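Local coordinates for NAF1 (Saccharomyces cerevisiae, PDB 2V3M), which binds RNA and is required for the maturation of box H/ACA snoRNPs, leaving the complex when GAR1 replaces it, at residues Y22-K27 and E66-I71; E41-I46 and R87-D92. One frame throughout, in Å; residues are numbered along the deposited sequence.

Contact 1 of 2, residues Y22-K27 and E66-I71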
loop_
_atom_site.group_PDB
_atom_site.type_symbol
_atom_site.label_atom_id
_atom_site.label_comp_id
_atom_site.label_asym_id
_atom_site.label_seq_id
_atom_site.Cartn_x
_atom_site.Cartn_y
_atom_site.Cartn_z
ATOM N N TYR A 22 -24.373 -2.361 9.121
ATOM C CA TYR A 22 -23.564 -2.783 10.237
ATOM C C TYR A 22 -22.876 -1.559 10.744
ATOM O O TYR A 22 -22.123 -0.855 10.027
ATOM C CB TYR A 22 -22.507 -3.794 9.821
ATOM C CG TYR A 22 -21.589 -4.228 10.933
ATOM C CD1 TYR A 22 -22.076 -5.010 11.959
ATOM C CD2 TYR A 22 -20.229 -3.854 10.953
ATOM C CE1 TYR A 22 -21.285 -5.435 12.973
ATOM C CE2 TYR A 22 -19.386 -4.294 11.986
ATOM C CZ TYR A 22 -19.973 -5.092 13.003
ATOM O OH TYR A 22 -19.318 -5.608 14.083
ATOM N N GLU A 23 -23.139 -1.310 12.009
ATOM C CA GLU A 23 -22.424 -0.271 12.708
ATOM C C GLU A 23 -21.845 -0.740 14.002
ATOM O O GLU A 23 -22.537 -1.423 14.774
ATOM C CB GLU A 23 -23.373 0.771 13.115
ATOM C CG GLU A 23 -24.106 1.207 12.032
ATOM C CD GLU A 23 -24.747 2.462 12.370
ATOM O OE1 GLU A 23 -24.441 3.374 11.630
ATOM O OE2 GLU A 23 -25.501 2.573 13.363
ATOM N N ILE A 24 -20.595 -0.325 14.262
ATOM C CA ILE A 24 -19.983 -0.680 15.526
ATOM C C ILE A 24 -20.729 0.062 16.605
ATOM O O ILE A 24 -20.868 1.286 16.613
ATOM C CB ILE A 24 -18.515 -0.407 15.576
ATOM C CG1 ILE A 24 -17.809 -1.140 14.423
ATOM C CG2 ILE A 24 -17.991 -0.888 16.880
ATOM C CD1 ILE A 24 -17.166 -0.249 13.285
ATOM N N SER A 25 -21.268 -0.709 17.506
ATOM C CA SER A 25 -21.963 -0.152 18.647
ATOM C C SER A 25 -21.019 0.669 19.589
ATOM O O SER A 25 -19.848 0.339 19.804
ATOM C CB SER A 25 -22.645 -1.321 19.349
ATOM O OG SER A 25 -22.887 -1.040 20.689
ATOM N N GLU A 26 -21.527 1.741 20.168
ATOM C CA GLU A 26 -20.690 2.623 21.001
ATOM C C GLU A 26 -20.167 2.041 22.318
ATOM O O GLU A 26 -19.267 2.576 22.979
ATOM C CB GLU A 26 -21.513 3.818 21.355
ATOM C CG GLU A 26 -20.712 5.040 21.549
ATOM C CD GLU A 26 -20.424 5.809 20.309
ATOM O OE1 GLU A 26 -19.668 5.370 19.510
ATOM O OE2 GLU A 26 -20.881 6.912 20.124
ATOM N N LYS A 27 -20.807 0.961 22.715
ATOM C CA LYS A 27 -20.388 0.188 23.845
ATOM C C LYS A 27 -19.148 -0.601 23.549
ATOM O O LYS A 27 -18.391 -0.824 24.469
ATOM C CB LYS A 27 -21.401 -0.890 24.134
ATOM C CG LYS A 27 -22.676 -0.464 24.290
ATOM C CD LYS A 27 -22.721 0.080 25.612
ATOM C CE LYS A 27 -24.075 0.381 25.898
ATOM N NZ LYS A 27 -24.670 0.789 24.677
ATOM N N GLU A 66 -11.205 5.896 15.228
ATOM C CA GLU A 66 -11.636 6.255 16.587
ATOM C C GLU A 66 -13.075 6.646 16.673
ATOM O O GLU A 66 -13.682 6.526 17.717
ATOM C CB GLU A 66 -10.790 7.399 17.099
ATOM C CG GLU A 66 -10.694 7.451 18.550
ATOM C CD GLU A 66 -9.592 8.364 19.026
ATOM O OE1 GLU A 66 -9.273 8.300 20.202
ATOM O OE2 GLU A 66 -9.028 9.139 18.224
ATOM N N ASP A 67 -13.657 7.200 15.621
ATOM C CA ASP A 67 -15.072 7.591 15.784
ATOM C C ASP A 67 -15.981 6.423 15.429
ATOM O O ASP A 67 -17.172 6.566 15.182
ATOM C CB ASP A 67 -15.449 8.797 14.949
ATOM C CG ASP A 67 -15.200 8.598 13.460
ATOM O OD1 ASP A 67 -14.671 7.532 13.071
ATOM O OD2 ASP A 67 -15.500 9.545 12.670
ATOM N N ARG A 68 -15.402 5.250 15.385
ATOM C CA ARG A 68 -16.139 4.072 14.999
ATOM C C ARG A 68 -16.657 4.004 13.538
ATOM O O ARG A 68 -17.552 3.236 13.208
ATOM C CB ARG A 68 -17.224 3.778 16.003
ATOM C CG ARG A 68 -16.714 3.156 17.270
ATOM C CD ARG A 68 -17.590 3.449 18.417
ATOM N NE ARG A 68 -16.802 3.538 19.648
ATOM C CZ ARG A 68 -16.533 2.506 20.455
ATOM N NH1 ARG A 68 -16.945 1.287 20.116
ATOM N NH2 ARG A 68 -15.816 2.659 21.579
ATOM N N THR A 69 -16.033 4.788 12.670
ATOM C CA THR A 69 -16.259 4.697 11.265
ATOM C C THR A 69 -15.635 3.370 10.871
ATOM O O THR A 69 -14.458 3.114 11.073
ATOM C CB THR A 69 -15.612 5.836 10.496
ATOM O OG1 THR A 69 -16.282 7.062 10.815
ATOM C CG2 THR A 69 -15.770 5.563 9.030
ATOM N N LEU A 70 -16.459 2.492 10.333
ATOM C CA LEU A 70 -16.034 1.175 9.988
ATOM C C LEU A 70 -15.186 1.146 8.705
ATOM O O LEU A 70 -15.698 1.605 7.644
ATOM C CB LEU A 70 -17.271 0.359 9.771
ATOM C CG LEU A 70 -17.010 -0.868 8.854
ATOM C CD1 LEU A 70 -16.485 -1.984 9.723
ATOM C CD2 LEU A 70 -18.225 -1.417 7.970
ATOM N N ILE A 71 -13.948 0.592 8.783
ATOM C CA ILE A 71 -13.109 0.470 7.628
ATOM C C ILE A 71 -13.388 -0.816 6.848
ATOM O O ILE A 71 -13.839 -0.872 5.698
ATOM C CB ILE A 71 -11.700 0.490 7.964
ATOM C CG1 ILE A 71 -11.338 1.863 8.589
ATOM C CG2 ILE A 71 -10.947 0.159 6.643
ATOM C CD1 ILE A 71 -9.909 2.018 8.951
#
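Arg68 and Glu26 make the charged part of this surface contact, in which the loop 22-27 lies over the turn that leads into strand 70-73. The carboxylate comes in from above the guanidinium plane, with Glu26 OE1 3.4 Å from Arg68 NE and the two planar groups turned 69° apart. No N-H points at the oxygen, so this salt bridge rests on charge alone, and at an exposed site it is probably weak. Glu26 CG is anti to the backbone N (chi1 -150°), and the bend at chi2 (86°) brings CD round toward Arg68.

Backbone carbonyls gather round the same guanidinium. Glu26 O lies over one face, 3.7 Å from Arg68 CZ and displaced toward the rim. Ser25 O stands 3.1 Å from Arg68 NH1 and accepts from Thr28 OG1; the hydrogen bond of Arg68 NH1 goes to Thr28 O.

Ile24, Leu70 and Tyr22 supply the apolar packing. Ile24 CD1 rests 3.6 Å from Leu70 CB, the two side chains crossing at about a right angle, while its other branch, CG2, lies at the guanidinium edge, 4.0 Å from Arg68 NH1. Leu70 CD2 approaches the edge of the Tyr22 ring, 4.3 Å from Tyr22 CD2.

Within the turn, Asp67 OD1 accepts from Thr69 N at 3.1 Å, an Asx turn, and from Thr69 OG1, both on the same face of its carboxylate; Arg104 pairs with Asp67 OD2.

Segment 66-71 belongs to the RNA-binding region of the GAR1-like domain, and the contact is surface packing of the loop before strand 30-40. Beneath that loop, Ile24 also packs on Cys64 of strand 62-65 and Val112 of strand 108-112, while Leu70 touches Ile62 and Thr69 meets Glu100 of helix 95-102.

Contact 2 of 2, residues E41-I46 and R87-D92; sequences ENNIII and RIKLPD. With SO4 (sulfate ion), chain G.
Asn43 and Arg87 cross at a slant on one face of the sheet, their amide and guanidinium planes 54° apart. Arg87 NE gives a nearly straight hydrogen bond (176°) to Asn43 OD1, 3.0 Å away; the oxygen lies in the guanidinium plane, but the donor stands above the amide plane. The bend at chi3 (134°) puts NE within reach of Asn43 OD1, and Arg87 NH1 forms a salt bridge with Glu76. On the same face Lys89 CD runs 3.5 Å from Asn43 OD1, and Ile45 CD1 packs against Arg87 CG.

These side chains project from antiparallel strands 43-48 and 85-89, inner neighbours in the GAR1-like sheet. Ile44 and Ile88 are a hydrogen-bonded pair, each N 2.8 Å from the other's O, flanked by the non-hydrogen-bonded pairs Asn43-Lys89 and Ile45-Arg87. Leu90 N to Asn42 O (2.8 Å) extends the ladder past the strand.

On the face that carries Ile44 and Ile88 the packing is apolar, with Ile46 and Leu90 as neighbours and Phe98 of helix 95-102 against Ile44 and Leu90. Just before the strand, Glu41 N hydrogen-bonds to a sulfate ion, probably from the crystallisation liquor, and Glu41 OE2 to His47 of the second subunit.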
loop_
_atom_site.group_PDB
_atom_site.type_symbol
_atom_site.label_atom_id
_atom_site.label_comp_id
_atom_site.label_asym_id
_atom_site.label_seq_id
_atom_site.Cartn_x
_atom_site.Cartn_y
_atom_site.Cartn_z
ATOM N N GLU A 41 -7.120 1.986 -5.243
ATOM C CA GLU A 41 -7.804 0.894 -5.872
ATOM C C GLU A 41 -8.617 0.106 -4.930
ATOM O O GLU A 41 -8.431 -1.073 -4.803
ATOM C CB GLU A 41 -6.829 -0.000 -6.609
ATOM C CG GLU A 41 -6.778 0.401 -8.112
ATOM C CD GLU A 41 -5.806 -0.486 -8.885
ATOM O OE1 GLU A 41 -6.067 -0.781 -10.082
ATOM O OE2 GLU A 41 -4.794 -0.888 -8.254
ATOM N N ASN A 42 -9.526 0.781 -4.268
ATOM C CA ASN A 42 -10.333 0.139 -3.251
ATOM C C ASN A 42 -9.527 -0.609 -2.221
ATOM O O ASN A 42 -10.146 -1.308 -1.401
ATOM C CB ASN A 42 -11.379 -0.801 -3.830
ATOM C CG ASN A 42 -12.436 -0.089 -4.611
ATOM O OD1 ASN A 42 -12.959 0.975 -4.240
ATOM N ND2 ASN A 42 -12.784 -0.687 -5.710
ATOM N N ASN A 43 -8.194 -0.499 -2.190
ATOM C CA ASN A 43 -7.489 -0.995 -0.996
ATOM C C ASN A 43 -7.211 0.082 0.045
ATOM O O ASN A 43 -6.882 1.227 -0.337
ATOM C CB ASN A 43 -6.207 -1.624 -1.360
ATOM C CG ASN A 43 -6.404 -2.799 -2.274
ATOM O OD1 ASN A 43 -6.555 -3.969 -1.810
ATOM N ND2 ASN A 43 -6.354 -2.536 -3.617
ATOM N N ILE A 44 -7.338 -0.276 1.321
ATOM C CA ILE A 44 -6.968 0.601 2.387
ATOM C C ILE A 44 -5.784 -0.086 3.092
ATOM O O ILE A 44 -5.809 -1.291 3.400
ATOM C CB ILE A 44 -8.149 0.788 3.378
ATOM C CG1 ILE A 44 -9.300 1.507 2.719
ATOM C CG2 ILE A 44 -7.723 1.519 4.623
ATOM C CD1 ILE A 44 -8.897 2.635 1.946
ATOM N N ILE A 45 -4.740 0.684 3.325
ATOM C CA ILE A 45 -3.533 0.162 3.901
ATOM C C ILE A 45 -3.317 0.770 5.303
ATOM O O ILE A 45 -3.288 1.982 5.431
ATOM C CB ILE A 45 -2.344 0.541 3.073
ATOM C CG1 ILE A 45 -2.377 -0.209 1.796
ATOM C CG2 ILE A 45 -1.103 0.163 3.770
ATOM C CD1 ILE A 45 -3.025 -1.390 1.762
ATOM N N ILE A 46 -3.119 -0.068 6.301
ATOM C CA ILE A 46 -2.871 0.388 7.674
ATOM C C ILE A 46 -1.481 -0.047 8.149
ATOM O O ILE A 46 -1.073 -1.216 7.906
ATOM C CB ILE A 46 -3.981 -0.196 8.624
ATOM C CG1 ILE A 46 -5.304 0.284 8.009
ATOM C CG2 ILE A 46 -3.761 0.209 10.156
ATOM C CD1 ILE A 46 -6.393 0.242 8.780
ATOM N N ARG A 87 -3.722 -4.909 4.802
ATOM C CA ARG A 87 -4.485 -4.447 3.646
ATOM C C ARG A 87 -5.939 -4.873 3.717
ATOM O O ARG A 87 -6.239 -6.107 3.901
ATOM C CB ARG A 87 -3.820 -5.012 2.443
ATOM C CG ARG A 87 -4.353 -4.594 1.096
ATOM C CD ARG A 87 -3.685 -5.585 0.070
ATOM N NE ARG A 87 -4.701 -6.050 -0.819
ATOM C CZ ARG A 87 -4.923 -7.297 -1.203
ATOM N NH1 ARG A 87 -4.173 -8.311 -0.838
ATOM N NH2 ARG A 87 -5.912 -7.527 -2.052
ATOM N N ILE A 88 -6.838 -3.869 3.613
ATOM C CA ILE A 88 -8.306 -4.102 3.643
ATOM C C ILE A 88 -8.822 -3.768 2.252
ATOM O O ILE A 88 -8.744 -2.641 1.832
ATOM C CB ILE A 88 -9.017 -3.246 4.693
ATOM C CG1 ILE A 88 -8.604 -3.635 6.092
ATOM C CG2 ILE A 88 -10.510 -3.520 4.622
ATOM C CD1 ILE A 88 -7.822 -2.696 6.748
ATOM N N LYS A 89 -9.278 -4.760 1.530
ATOM C CA LYS A 89 -9.838 -4.510 0.261
ATOM C C LYS A 89 -11.315 -4.305 0.344
ATOM O O LYS A 89 -11.963 -5.250 0.772
ATOM C CB LYS A 89 -9.613 -5.724 -0.572
ATOM C CG LYS A 89 -10.350 -5.732 -1.869
ATOM C CD LYS A 89 -9.766 -4.770 -2.863
ATOM C CE LYS A 89 -10.220 -5.261 -4.238
ATOM N NZ LYS A 89 -9.672 -4.506 -5.395
ATOM N N LEU A 90 -11.838 -3.106 -0.032
ATOM C CA LEU A 90 -13.264 -2.828 -0.011
ATOM C C LEU A 90 -13.910 -3.349 -1.342
ATOM O O LEU A 90 -13.271 -3.376 -2.394
ATOM C CB LEU A 90 -13.515 -1.361 0.180
ATOM C CG LEU A 90 -12.973 -0.748 1.449
ATOM C CD1 LEU A 90 -13.239 0.724 1.450
ATOM C CD2 LEU A 90 -13.568 -1.349 2.645
ATOM N N PRO A 91 -15.178 -3.799 -1.292
ATOM C CA PRO A 91 -15.894 -4.155 -2.525
ATOM C C PRO A 91 -16.303 -2.901 -3.284
ATOM O O PRO A 91 -16.215 -1.782 -2.721
ATOM C CB PRO A 91 -17.138 -4.872 -1.989
ATOM C CG PRO A 91 -17.365 -4.359 -0.634
ATOM C CD PRO A 91 -16.016 -4.001 -0.088
ATOM N N ASP A 92 -16.753 -3.068 -4.518
ATOM C CA ASP A 92 -17.262 -1.950 -5.320
ATOM C C ASP A 92 -18.415 -1.163 -4.748
ATOM O O ASP A 92 -18.547 0.028 -5.013
ATOM C CB ASP A 92 -17.755 -2.476 -6.637
ATOM C CG ASP A 92 -16.643 -2.918 -7.497
ATOM O OD1 ASP A 92 -15.657 -3.439 -6.924
ATOM O OD2 ASP A 92 -16.757 -2.724 -8.738
HETATM S S SO4 G . -7.372 4.868 -6.696
HETATM O O1 SO4 G . -6.412 3.927 -7.281
HETATM O O2 SO4 G . -6.738 5.628 -5.605
HETATM O O3 SO4 G . -7.872 5.805 -7.689
HETATM O O4 SO4 G . -8.529 4.080 -6.264
#

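In the fold
Contacts 1 and 2 lie on opposite sides of the chain's centre, their own centres about 18 Å apart, yet both reach the same antiparallel sheet. Their segments alternate along the chain, 22-27, 41-46, 66-71 and 87-92, so neither contact is closed before the other begins. Strand 70-73 is an outermost strand within this chain and strands 43-48 and 85-89 are interior, but they meet through the core: Ile71 packs on Ile44, Ile46 and Ile88. Contact 1 therefore lays the loop preceding strand 30-40 against the turn before edge strand 70-73, whereas contact 2 joins two interior strands of the GAR1-like sheet; segments 66-71 and 87-92 belong to the RNA-binding region.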